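Local coordinates for methyl-coenzyme M reductase subunit gamma (Methanosarcina barkeri, PDB 1E6Y), which forms part of the methyl-coenzyme M reductase complex, which uses coenzyme B to release methane from methyl-coenzyme M with the nickel cofactor F430, at residues C[84-88]-C[134-138]. Sequence-based numbering, arbitrary orientation.
Sequences YIQFA and AKVQM
Phe87 pushes the far end of its ring between Gln137 and Met138 of the helix. Its CZ lies 3.7 Å from Gln137 CB, and its CE1 is 3.6 Å from Gln137 CD. Ring and amide planes are turned 51° apart, so the two groups touch without stacking flat. On Met138 the chain bends at chi2 and chi3 and brings SD to 3.9 Å from Phe87 CZ. This is an oblique Met-aromatic contact. Ile85 fills the other half of the interface. Its CG1 is anti to the backbone N (chi1 178°), and with an extended chi2 this carries CD1 out to 3.6 Å from Ala134 CB. Ile85 CD1 also comes within 4.0 Å of Ala134 CA. Ile85 CG2 packs beside the amide of Gln137. No direct hydrogen bond joins the segments, but one water bridges them. The water O donates to Ile85 O (2.9 Å) and accepts from Gln137 NE2 (3.0 Å). Arg101 binds Gln137 OE1, so both ends of the amide are held and its rotation is fixed. Gln86 leaves the strand on the other side, and its OE1 is hydrogen-bonded to NE of Arg120, which binds coenzyme M. This is helix-on-sheet packing: helix 127-139 lies against inner strand 82-89 of a four-stranded antiparallel sheet.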
loop_
_atom_site.group_PDB
_atom_site.type_symbol
_atom_site.label_atom_id
_atom_site.label_comp_id
_atom_site.label_asym_id
_atom_site.label_seq_id
_atom_site.Cartn_x
_atom_site.Cartn_y
_atom_site.Cartn_z
ATOM N N TYR C 84 35.958 7.723 14.514
ATOM C CA TYR C 84 36.190 8.190 13.149
ATOM C C TYR C 84 37.155 9.364 13.027
ATOM O O TYR C 84 37.382 10.102 13.984
ATOM C CB TYR C 84 34.856 8.572 12.502
ATOM C CG TYR C 84 34.269 9.860 13.038
ATOM C CD1 TYR C 84 34.522 11.078 12.402
ATOM C CD2 TYR C 84 33.571 9.881 14.246
ATOM C CE1 TYR C 84 34.110 12.282 12.961
ATOM C CE2 TYR C 84 33.153 11.080 14.814
ATOM C CZ TYR C 84 33.433 12.277 14.167
ATOM O OH TYR C 84 33.065 13.472 14.740
ATOM N N ILE C 85 37.693 9.536 11.821
ATOM C CA ILE C 85 38.258 10.812 11.394
ATOM C C ILE C 85 37.664 11.173 10.037
ATOM O O ILE C 85 37.516 10.313 9.166
ATOM C CB ILE C 85 39.810 10.762 11.290
ATOM C CG1 ILE C 85 40.341 12.115 10.799
ATOM C CG2 ILE C 85 40.253 9.639 10.361
ATOM C CD1 ILE C 85 41.811 12.340 11.074
ATOM N N GLN C 86 37.239 12.424 9.897
ATOM C CA GLN C 86 36.576 12.881 8.682
ATOM C C GLN C 86 37.229 14.152 8.142
ATOM O O GLN C 86 37.551 15.063 8.902
ATOM C CB GLN C 86 35.094 13.131 8.965
ATOM C CG GLN C 86 34.299 13.600 7.766
ATOM C CD GLN C 86 32.811 13.448 7.974
ATOM O OE1 GLN C 86 32.230 12.432 7.606
ATOM N NE2 GLN C 86 32.185 14.454 8.572
ATOM N N PHE C 87 37.424 14.196 6.827
ATOM C CA PHE C 87 38.059 15.332 6.165
ATOM C C PHE C 87 37.126 15.971 5.144
ATOM O O PHE C 87 36.380 15.278 4.451
ATOM C CB PHE C 87 39.330 14.887 5.434
ATOM C CG PHE C 87 40.478 14.557 6.342
ATOM C CD1 PHE C 87 40.669 13.255 6.795
ATOM C CD2 PHE C 87 41.413 15.530 6.683
ATOM C CE1 PHE C 87 41.776 12.925 7.573
ATOM C CE2 PHE C 87 42.525 15.210 7.463
ATOM C CZ PHE C 87 42.706 13.905 7.908
ATOM N N ALA C 88 37.205 17.292 5.029
ATOM C CA ALA C 88 36.736 17.999 3.840
ATOM C C ALA C 88 37.970 18.460 3.062
ATOM O O ALA C 88 38.976 18.835 3.664
ATOM C CB ALA C 88 35.883 19.199 4.240
ATOM N N ALA C 134 44.531 7.879 11.040
ATOM C CA ALA C 134 44.417 9.324 11.215
ATOM C C ALA C 134 45.783 10.008 11.230
ATOM O O ALA C 134 45.970 11.039 10.585
ATOM C CB ALA C 134 43.667 9.630 12.503
ATOM N N LYS C 135 46.745 9.400 11.922
ATOM C CA LYS C 135 48.080 9.978 12.057
ATOM C C LYS C 135 48.776 10.126 10.709
ATOM O O LYS C 135 49.376 11.163 10.429
ATOM C CB LYS C 135 48.938 9.123 12.991
ATOM C CG LYS C 135 50.269 9.755 13.367
ATOM C CD LYS C 135 50.820 9.131 14.633
ATOM C CE LYS C 135 51.297 10.198 15.606
ATOM N NZ LYS C 135 52.648 10.707 15.246
ATOM N N VAL C 136 48.649 9.111 9.858
ATOM C CA VAL C 136 49.244 9.156 8.528
ATOM C C VAL C 136 48.570 10.223 7.668
ATOM O O VAL C 136 49.244 10.990 6.981
ATOM C CB VAL C 136 49.149 7.784 7.812
ATOM C CG1 VAL C 136 49.790 7.865 6.431
ATOM C CG2 VAL C 136 49.838 6.709 8.647
ATOM N N GLN C 137 47.250 10.334 7.782
ATOM C CA GLN C 137 46.507 11.336 7.026
ATOM C C GLN C 137 46.840 12.754 7.481
ATOM O O GLN C 137 46.902 13.669 6.665
ATOM C CB GLN C 137 45.004 11.093 7.146
ATOM C CG GLN C 137 44.538 9.793 6.519
ATOM C CD GLN C 137 43.050 9.788 6.227
ATOM O OE1 GLN C 137 42.611 10.301 5.196
ATOM N NE2 GLN C 137 42.264 9.220 7.138
ATOM N N MET C 138 47.140 12.909 8.768
ATOM C CA MET C 138 47.460 14.216 9.334
ATOM C C MET C 138 48.879 14.666 8.987
ATOM O O MET C 138 49.123 15.858 8.795
ATOM C CB MET C 138 47.298 14.194 10.859
ATOM C CG MET C 138 45.863 14.040 11.351
ATOM S SD MET C 138 44.770 15.384 10.842
ATOM C CE MET C 138 45.202 16.656 12.041
HETATM O O HOH W 1 39.370 10.019 6.902
#